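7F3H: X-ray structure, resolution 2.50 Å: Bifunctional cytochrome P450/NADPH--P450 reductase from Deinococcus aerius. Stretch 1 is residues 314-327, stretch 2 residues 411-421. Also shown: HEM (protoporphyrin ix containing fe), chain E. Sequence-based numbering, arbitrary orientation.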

ATOM      1  N   ARG A 314      -9.911  -6.118  20.054  1.00 32.34           N
ATOM      2  CA  ARG A 314      -9.947  -7.420  20.698  1.00 36.42           C
ATOM      3  C   ARG A 314      -9.676  -8.566  19.739  1.00 32.67           C
ATOM      4  O   ARG A 314      -9.620  -9.711  20.182  1.00 31.20           O
ATOM      5  CB  ARG A 314     -11.308  -7.632  21.372  1.00 40.43           C
ATOM      6  CG  ARG A 314     -11.448  -6.843  22.679  1.00 45.37           C
ATOM      7  CD  ARG A 314     -12.869  -6.849  23.184  1.00 51.72           C
ATOM      8  NE  ARG A 314     -13.171  -8.077  23.920  1.00 62.78           N
ATOM      9  CZ  ARG A 314     -14.400  -8.538  24.143  1.00 66.77           C
ATOM     10  NH1 ARG A 314     -15.462  -7.872  23.697  1.00 65.22           N
ATOM     11  NH2 ARG A 314     -14.576  -9.667  24.822  1.00 66.89           N
ATOM     12  N   LEU A 315      -9.504  -8.283  18.444  1.00 31.68           N
ATOM     13  CA  LEU A 315      -9.212  -9.306  17.448  1.00 29.72           C
ATOM     14  C   LEU A 315      -7.800  -9.862  17.605  1.00 33.92           C
ATOM     15  O   LEU A 315      -6.870  -9.142  17.976  1.00 28.37           O
ATOM     16  CB  LEU A 315      -9.332  -8.727  16.054  1.00 33.68           C
ATOM     17  CG  LEU A 315     -10.691  -8.311  15.535  1.00 27.74           C
ATOM     18  CD1 LEU A 315     -10.411  -7.638  14.219  1.00 28.69           C
ATOM     19  CD2 LEU A 315     -11.597  -9.501  15.376  1.00 25.60           C
ATOM     20  N   ASP A 316      -7.638 -11.159  17.265  1.00 31.69           N
ATOM     21  CA  ASP A 316      -6.322 -11.805  17.292  1.00 31.30           C
ATOM     22  C   ASP A 316      -5.984 -12.529  15.989  1.00 33.71           C
ATOM     23  O   ASP A 316      -4.912 -12.306  15.399  1.00 31.33           O
ATOM     24  CB  ASP A 316      -6.217 -12.819  18.431  1.00 30.28           C
ATOM     25  CG  ASP A 316      -5.040 -13.721  18.254  1.00 27.36           C
ATOM     26  OD1 ASP A 316      -3.915 -13.197  18.061  1.00 37.81           O
ATOM     27  OD2 ASP A 316      -5.230 -14.937  18.223  1.00 27.10           O
ATOM     28  N   VAL A 317      -6.894 -13.406  15.542  1.00 30.13           N
ATOM     29  CA  VAL A 317      -6.674 -14.154  14.309  1.00 31.68           C
ATOM     30  C   VAL A 317      -6.569 -13.203  13.112  1.00 33.07           C
ATOM     31  O   VAL A 317      -5.619 -13.271  12.326  1.00 28.14           O
ATOM     32  CB  VAL A 317      -7.813 -15.176  14.108  1.00 32.29           C
ATOM     33  CG1 VAL A 317      -7.746 -15.817  12.716  1.00 23.78           C
ATOM     34  CG2 VAL A 317      -7.777 -16.233  15.205  1.00 27.95           C
ATOM     35  N   ILE A 318      -7.537 -12.289  12.969  1.00 35.74           N
ATOM     36  CA  ILE A 318      -7.601 -11.428  11.777  1.00 32.58           C
ATOM     37  C   ILE A 318      -6.365 -10.528  11.651  1.00 31.06           C
ATOM     38  O   ILE A 318      -5.794 -10.450  10.551  1.00 28.00           O
ATOM     39  CB  ILE A 318      -8.922 -10.660  11.762  1.00 30.32           C
ATOM     40  CG1 ILE A 318     -10.057 -11.582  11.286  1.00 29.59           C
ATOM     41  CG2 ILE A 318      -8.850  -9.405  10.937  1.00 24.98           C
ATOM     42  CD1 ILE A 318     -11.429 -10.909  11.280  1.00 32.12           C
ATOM     43  N   PRO A 319      -5.912  -9.822  12.709  1.00 29.09           N
ATOM     44  CA  PRO A 319      -4.615  -9.138  12.621  1.00 28.33           C
ATOM     45  C   PRO A 319      -3.471 -10.037  12.164  1.00 28.50           C
ATOM     46  O   PRO A 319      -2.642  -9.617  11.349  1.00 29.06           O
ATOM     47  CB  PRO A 319      -4.394  -8.637  14.058  1.00 29.11           C
ATOM     48  CG  PRO A 319      -5.735  -8.506  14.631  1.00 28.60           C
ATOM     49  CD  PRO A 319      -6.556  -9.590  14.019  1.00 28.62           C
ATOM     50  N   ARG A 320      -3.359 -11.257  12.697  1.00 31.37           N
ATOM     51  CA  ARG A 320      -2.210 -12.075  12.310  1.00 28.80           C
ATOM     52  C   ARG A 320      -2.332 -12.550  10.866  1.00 27.84           C
ATOM     53  O   ARG A 320      -1.323 -12.628  10.141  1.00 30.06           O
ATOM     54  CB  ARG A 320      -2.081 -13.228  13.285  1.00 30.15           C
ATOM     55  CG  ARG A 320      -1.551 -12.781  14.654  1.00 30.04           C
ATOM     56  CD  ARG A 320      -1.246 -13.975  15.557  1.00 25.78           C
ATOM     57  NE  ARG A 320      -2.452 -14.626  16.058  1.00 27.70           N
ATOM     58  CZ  ARG A 320      -2.771 -15.913  15.879  1.00 31.96           C
ATOM     59  NH1 ARG A 320      -1.975 -16.731  15.179  1.00 25.30           N
ATOM     60  NH2 ARG A 320      -3.898 -16.389  16.416  1.00 25.31           N
ATOM     61  N   ILE A 321      -3.562 -12.783  10.411  1.00 27.63           N
ATOM     62  CA  ILE A 321      -3.806 -13.041   8.995  1.00 30.36           C
ATOM     63  C   ILE A 321      -3.240 -11.917   8.155  1.00 26.33           C
ATOM     64  O   ILE A 321      -2.574 -12.158   7.143  1.00 23.92           O
ATOM     65  CB  ILE A 321      -5.315 -13.190   8.718  1.00 28.31           C
ATOM     66  CG1 ILE A 321      -5.822 -14.550   9.181  1.00 31.56           C
ATOM     67  CG2 ILE A 321      -5.600 -12.960   7.241  1.00 20.32           C
ATOM     68  CD1 ILE A 321      -7.317 -14.594   9.251  1.00 32.53           C
ATOM     69  N   LEU A 322      -3.535 -10.673   8.549  1.00 22.64           N
ATOM     70  CA  LEU A 322      -3.098  -9.533   7.748  1.00 25.71           C
ATOM     71  C   LEU A 322      -1.577  -9.420   7.745  1.00 26.82           C
ATOM     72  O   LEU A 322      -0.972  -9.187   6.686  1.00 26.76           O
ATOM     73  CB  LEU A 322      -3.753  -8.241   8.243  1.00 20.49           C
ATOM     74  CG  LEU A 322      -5.234  -8.017   7.880  1.00 24.20           C
ATOM     75  CD1 LEU A 322      -5.790  -6.736   8.532  1.00 28.60           C
ATOM     76  CD2 LEU A 322      -5.441  -7.932   6.366  1.00 27.29           C
ATOM     77  N   ASP A 323      -0.946  -9.630   8.910  1.00 26.35           N
ATOM     78  CA  ASP A 323       0.514  -9.602   9.003  1.00 24.87           C
ATOM     79  C   ASP A 323       1.141 -10.601   8.026  1.00 28.47           C
ATOM     80  O   ASP A 323       2.046 -10.255   7.247  1.00 27.59           O
ATOM     81  CB  ASP A 323       0.956  -9.914  10.441  1.00 26.29           C
ATOM     82  CG  ASP A 323       0.647  -8.782  11.441  1.00 30.14           C
ATOM     83  OD1 ASP A 323       0.516  -7.603  11.040  1.00 30.30           O
ATOM     84  OD2 ASP A 323       0.557  -9.080  12.658  1.00 29.31           O
ATOM     85  N   GLU A 324       0.629 -11.848   8.016  1.00 24.14           N
ATOM     86  CA  GLU A 324       1.163 -12.870   7.115  1.00 26.31           C
ATOM     87  C   GLU A 324       0.784 -12.608   5.646  1.00 26.84           C
ATOM     88  O   GLU A 324       1.573 -12.912   4.734  1.00 25.19           O
ATOM     89  CB  GLU A 324       0.705 -14.262   7.592  1.00 29.47           C
ATOM     90  CG  GLU A 324       1.227 -15.495   6.823  1.00 28.65           C
ATOM     91  CD  GLU A 324       2.738 -15.766   6.932  1.00 30.26           C
ATOM     92  OE1 GLU A 324       3.509 -14.874   7.374  1.00 26.47           O
ATOM     93  OE2 GLU A 324       3.147 -16.895   6.545  1.00 26.48           O
ATOM     94  N   ALA A 325      -0.398 -12.039   5.384  1.00 23.54           N
ATOM     95  CA  ALA A 325      -0.727 -11.706   4.000  1.00 26.81           C
ATOM     96  C   ALA A 325       0.250 -10.675   3.466  1.00 27.83           C
ATOM     97  O   ALA A 325       0.763 -10.815   2.351  1.00 26.06           O
ATOM     98  CB  ALA A 325      -2.164 -11.197   3.884  1.00 23.14           C
ATOM     99  N   LEU A 326       0.602  -9.686   4.300  1.00 29.85           N
ATOM    100  CA  LEU A 326       1.615  -8.707   3.920  1.00 25.44           C
ATOM    101  C   LEU A 326       2.996  -9.359   3.797  1.00 26.03           C
ATOM    102  O   LEU A 326       3.849  -8.862   3.065  1.00 29.77           O
ATOM    103  CB  LEU A 326       1.639  -7.563   4.932  1.00 24.89           C
ATOM    104  CG  LEU A 326       0.507  -6.524   4.876  1.00 30.44           C
ATOM    105  CD1 LEU A 326       0.659  -5.471   5.950  1.00 25.36           C
ATOM    106  CD2 LEU A 326       0.378  -5.840   3.515  1.00 25.12           C
ATOM    107  N   ARG A 327       3.248 -10.471   4.487  1.00 23.11           N
ATOM    108  CA  ARG A 327       4.511 -11.154   4.203  1.00 25.09           C
ATOM    109  C   ARG A 327       4.495 -11.829   2.825  1.00 26.63           C
ATOM    110  O   ARG A 327       5.472 -11.736   2.084  1.00 30.10           O
ATOM    111  CB  ARG A 327       4.864 -12.165   5.299  1.00 25.69           C
ATOM    112  CG  ARG A 327       6.302 -12.680   5.191  1.00 25.51           C
ATOM    113  CD  ARG A 327       6.626 -13.660   6.297  1.00 26.78           C
ATOM    114  NE  ARG A 327       5.942 -14.930   6.087  1.00 33.72           N
ATOM    115  CZ  ARG A 327       6.377 -15.888   5.275  1.00 30.73           C
ATOM    116  NH1 ARG A 327       7.508 -15.717   4.598  1.00 29.30           N
ATOM    117  NH2 ARG A 327       5.664 -17.000   5.126  1.00 32.30           N
ATOM    118  N   ALA A 411      -4.529   1.915   7.792  1.00 23.22           N
ATOM    119  CA  ALA A 411      -4.713   0.814   6.859  1.00 26.01           C
ATOM    120  C   ALA A 411      -5.148  -0.445   7.587  1.00 28.00           C
ATOM    121  O   ALA A 411      -6.218  -1.007   7.287  1.00 27.66           O
ATOM    122  CB  ALA A 411      -3.417   0.556   6.093  1.00 27.00           C
ATOM    123  N   LEU A 412      -4.363  -0.843   8.608  1.00 27.95           N
ATOM    124  CA  LEU A 412      -4.613  -2.096   9.314  1.00 26.39           C
ATOM    125  C   LEU A 412      -5.952  -2.057  10.030  1.00 28.41           C
ATOM    126  O   LEU A 412      -6.690  -3.053  10.034  1.00 31.71           O
ATOM    127  CB  LEU A 412      -3.471  -2.411  10.283  1.00 31.67           C
ATOM    128  CG  LEU A 412      -2.153  -2.822   9.597  1.00 25.19           C
ATOM    129  CD1 LEU A 412      -1.038  -2.985  10.625  1.00 20.96           C
ATOM    130  CD2 LEU A 412      -2.319  -4.092   8.759  1.00 17.85           C
ATOM    131  N   THR A 413      -6.313  -0.915  10.611  1.00 28.33           N
ATOM    132  CA  THR A 413      -7.633  -0.821  11.220  1.00 31.92           C
ATOM    133  C   THR A 413      -8.716  -1.022  10.167  1.00 33.30           C
ATOM    134  O   THR A 413      -9.712  -1.747  10.389  1.00 34.04           O
ATOM    135  CB  THR A 413      -7.787   0.534  11.913  1.00 32.18           C
ATOM    136  OG1 THR A 413      -6.670   0.740  12.787  1.00 31.80           O
ATOM    137  CG2 THR A 413      -9.070   0.623  12.724  1.00 24.03           C
ATOM    138  N   GLU A 414      -8.546  -0.371   9.014  1.00 33.99           N
ATOM    139  CA  GLU A 414      -9.599  -0.362   8.019  1.00 30.00           C
ATOM    140  C   GLU A 414      -9.843  -1.817   7.594  1.00 29.08           C
ATOM    141  O   GLU A 414     -10.982  -2.289   7.512  1.00 28.87           O
ATOM    142  CB  GLU A 414      -9.155   0.296   6.736  1.00 31.06           C
ATOM    143  CG  GLU A 414     -10.288   1.081   6.115  1.00 43.65           C
ATOM    144  CD  GLU A 414     -10.179   1.422   4.629  1.00 39.94           C
ATOM    145  OE1 GLU A 414      -9.607   0.628   3.854  1.00 57.02           O
ATOM    146  OE2 GLU A 414      -9.800   2.663   4.418  1.00 51.95           O
ATOM    147  N   ALA A 415      -8.739  -2.529   7.315  1.00 27.99           N
ATOM    148  CA  ALA A 415      -8.749  -3.910   6.816  1.00 29.86           C
ATOM    149  C   ALA A 415      -9.272  -4.899   7.856  1.00 29.63           C
ATOM    150  O   ALA A 415     -10.084  -5.784   7.535  1.00 29.89           O
ATOM    151  CB  ALA A 415      -7.334  -4.295   6.404  1.00 23.57           C
ATOM    152  N   LYS A 416      -8.798  -4.789   9.107  1.00 26.95           N
ATOM    153  CA  LYS A 416      -9.373  -5.596  10.172  1.00 27.92           C
ATOM    154  C   LYS A 416     -10.894  -5.468  10.178  1.00 27.53           C
ATOM    155  O   LYS A 416     -11.609  -6.478  10.179  1.00 28.28           O
ATOM    156  CB  LYS A 416      -8.788  -5.176  11.521  1.00 30.43           C
ATOM    157  CG  LYS A 416      -7.344  -5.523  11.721  1.00 27.60           C
ATOM    158  CD  LYS A 416      -6.867  -4.979  13.047  1.00 29.87           C
ATOM    159  CE  LYS A 416      -5.370  -4.738  13.009  1.00 35.62           C
ATOM    160  NZ  LYS A 416      -4.701  -4.593  14.335  1.00 28.99           N
ATOM    161  N   LEU A 417     -11.405  -4.226  10.135  1.00 27.48           N
ATOM    162  CA  LEU A 417     -12.848  -3.988  10.240  1.00 25.89           C
ATOM    163  C   LEU A 417     -13.612  -4.534   9.042  1.00 27.09           C
ATOM    164  O   LEU A 417     -14.695  -5.123   9.189  1.00 29.75           O
ATOM    165  CB  LEU A 417     -13.118  -2.495  10.375  1.00 24.22           C
ATOM    166  CG  LEU A 417     -14.582  -2.097  10.322  1.00 27.57           C
ATOM    167  CD1 LEU A 417     -15.380  -2.763  11.433  1.00 27.41           C
ATOM    168  CD2 LEU A 417     -14.677  -0.596  10.425  1.00 29.50           C
ATOM    169  N   ALA A 418     -13.105  -4.265   7.843  1.00 29.14           N
ATOM    170  CA  ALA A 418     -13.732  -4.776   6.631  1.00 27.20           C
ATOM    171  C   ALA A 418     -13.855  -6.289   6.707  1.00 26.56           C
ATOM    172  O   ALA A 418     -14.923  -6.852   6.437  1.00 25.08           O
ATOM    173  CB  ALA A 418     -12.929  -4.354   5.396  1.00 20.83           C
ATOM    174  N   LEU A 419     -12.761  -6.957   7.082  1.00 26.50           N
ATOM    175  CA  LEU A 419     -12.757  -8.416   7.122  1.00 28.72           C
ATOM    176  C   LEU A 419     -13.737  -8.929   8.167  1.00 29.06           C
ATOM    177  O   LEU A 419     -14.496  -9.874   7.916  1.00 24.51           O
ATOM    178  CB  LEU A 419     -11.333  -8.907   7.414  1.00 26.40           C
ATOM    179  CG  LEU A 419     -10.425  -9.019   6.174  1.00 33.88           C
ATOM    180  CD1 LEU A 419      -8.900  -9.162   6.468  1.00 22.47           C
ATOM    181  CD2 LEU A 419     -10.906 -10.172   5.299  1.00 24.65           C
ATOM    182  N   LEU A 420     -13.728  -8.302   9.348  1.00 28.11           N
ATOM    183  CA  LEU A 420     -14.654  -8.642  10.417  1.00 29.84           C
ATOM    184  C   LEU A 420     -16.097  -8.602   9.933  1.00 28.41           C
ATOM    185  O   LEU A 420     -16.852  -9.569  10.097  1.00 28.53           O
ATOM    186  CB  LEU A 420     -14.445  -7.662  11.581  1.00 35.67           C
ATOM    187  CG  LEU A 420     -15.338  -7.790  12.812  1.00 30.05           C
ATOM    188  CD1 LEU A 420     -15.188  -9.182  13.417  1.00 27.48           C
ATOM    189  CD2 LEU A 420     -14.998  -6.714  13.798  1.00 29.44           C
ATOM    190  N   LEU A 421     -16.486  -7.503   9.286  1.00 26.14           N
ATOM    191  CA  LEU A 421     -17.875  -7.388   8.863  1.00 26.70           C
ATOM    192  C   LEU A 421     -18.198  -8.365   7.731  1.00 27.20           C
ATOM    193  O   LEU A 421     -19.242  -9.033   7.753  1.00 30.32           O
ATOM    194  CB  LEU A 421     -18.158  -5.947   8.449  1.00 30.35           C
ATOM    195  CG  LEU A 421     -18.335  -4.878   9.538  1.00 30.78           C
ATOM    196  CD1 LEU A 421     -18.640  -3.515   8.890  1.00 31.16           C
ATOM    197  CD2 LEU A 421     -19.413  -5.260  10.566  1.00 23.89           C
TER
HETATM  198  CHA HEM E 601       4.639   5.440   2.902  1.00 23.29           C
HETATM  199  CHB HEM E 601       0.085   6.952   3.664  1.00 25.55           C
HETATM  200  CHC HEM E 601      -1.459   2.333   3.461  1.00 27.38           C
HETATM  201  CHD HEM E 601       3.042   0.869   2.411  1.00 21.49           C
HETATM  202  C1A HEM E 601       3.548   6.240   3.132  1.00 25.76           C
HETATM  203  C2A HEM E 601       3.568   7.686   3.197  1.00 29.25           C
HETATM  204  C3A HEM E 601       2.322   8.122   3.444  1.00 25.52           C
HETATM  205  C4A HEM E 601       1.451   6.958   3.463  1.00 24.07           C
HETATM  206  CMA HEM E 601       1.881   9.600   3.607  1.00 19.69           C
HETATM  207  CAA HEM E 601       4.850   8.530   3.114  1.00 26.97           C
HETATM  208  CBA HEM E 601       5.341   8.754   4.549  1.00 26.10           C
HETATM  209  CGA HEM E 601       6.575   9.656   4.607  1.00 31.28           C
HETATM  210  O1A HEM E 601       6.554  10.577   5.468  1.00 29.44           O
HETATM  211  O2A HEM E 601       7.529   9.578   3.775  1.00 26.62           O
HETATM  212  C1B HEM E 601      -0.735   5.843   3.720  1.00 24.15           C
HETATM  213  C2B HEM E 601      -2.165   5.835   4.002  1.00 23.56           C
HETATM  214  C3B HEM E 601      -2.566   4.551   3.993  1.00 23.47           C
HETATM  215  C4B HEM E 601      -1.428   3.725   3.634  1.00 28.11           C
HETATM  216  CMB HEM E 601      -2.990   7.094   4.337  1.00 18.29           C
HETATM  217  CAB HEM E 601      -3.971   3.929   4.151  1.00 25.68           C
HETATM  218  CBB HEM E 601      -5.109   4.623   4.230  1.00 35.04           C
HETATM  219  C1C HEM E 601      -0.382   1.522   3.145  1.00 26.63           C
HETATM  220  C2C HEM E 601      -0.379   0.057   3.030  1.00 28.38           C
HETATM  221  C3C HEM E 601       0.886  -0.285   2.723  1.00 24.07           C
HETATM  222  C4C HEM E 601       1.700   0.892   2.679  1.00 21.28           C
HETATM  223  CMC HEM E 601      -1.621  -0.869   3.190  1.00 25.84           C
HETATM  224  CAC HEM E 601       1.542  -1.637   2.483  1.00 27.07           C
HETATM  225  CBC HEM E 601       0.867  -2.774   2.578  1.00 35.57           C
HETATM  226  C1D HEM E 601       3.868   1.975   2.446  1.00 23.81           C
HETATM  227  C2D HEM E 601       5.297   1.987   2.143  1.00 24.60           C
HETATM  228  C3D HEM E 601       5.710   3.245   2.290  1.00 22.22           C
HETATM  229  C4D HEM E 601       4.589   4.083   2.666  1.00 24.65           C
HETATM  230  CMD HEM E 601       6.185   0.779   1.745  1.00 17.46           C
HETATM  231  CAD HEM E 601       7.139   3.705   2.066  1.00 21.13           C
HETATM  232  CBD HEM E 601       7.181   4.019   0.594  1.00 21.33           C
HETATM  233  CGD HEM E 601       8.565   4.357   0.153  1.00 27.53           C
HETATM  234  O1D HEM E 601       8.634   4.978  -0.936  1.00 28.68           O
HETATM  235  O2D HEM E 601       9.568   4.019   0.864  1.00 30.36           O
HETATM  236  NA  HEM E 601       2.237   5.839   3.268  1.00 23.77           N
HETATM  237  NB  HEM E 601      -0.319   4.550   3.514  1.00 23.11           N
HETATM  238  NC  HEM E 601       0.904   1.988   2.906  1.00 21.14           N
HETATM  239  ND  HEM E 601       3.477   3.267   2.761  1.00 20.20           N
HETATM  240 FE   HEM E 601       1.644   3.879   3.219  1.00 28.73          FE

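A lysine does much of the packing in this otherwise aliphatic contact: Lys-416 gives up more area to the other stretch than any residue but Leu-322, and it does so mainly with its carbon chain. Its CB lies 4.0 Å from CD1 of Leu-315, its CA 3.9 Å from CG2 of Ile-318, and its CD 4.0 Å from CG of Pro-319. With chi2 to chi4 all t, the methylenes run extended past these neighbours, an illustration of how a long polar side chain can serve a hydrophobic seam.

The wider principle is knob-into-hole packing. The helices approach to 9.8 Å between axes, with their N-to-C directions 121° apart, so they are oblique rather than antiparallel. Leu-322 is the knob, seated among Leu-412, Ala-415, Lys-416 and Leu-419. Its CD1 lies 3.6 Å from CB of Ala-415 and 3.6 Å from N of Lys-416, so the methyl is close to the backbone there. The other methyl, CD2, meets CD1 of Leu-419 at 3.7 Å.

On the N-terminal side of the knob, Ile-318 reaches along the partner helix, its CD1 4.0 Å from N of Leu-420, while CD2 of Leu-315 touches CD1 of Leu-420 at 4.1 Å. One turn beyond the knob, CD1 of Leu-326 lies 4.3 Å from CD2 of Leu-412. CD2 of Leu-326 also lies 3.2 Å from CBC of the heme.

No hydrogen bond crosses the interface; shape and apolar burial account for the observed contacts, which bury 497 Å² in total. Two salt bridges lie within stretch 1. Arg-320 NH2 meets Asp-316 OD2 at 2.7 Å, and Arg-327 NE meets Glu-324 OE1 at 2.8 Å, both formed by residues that make no contact with the opposing helix.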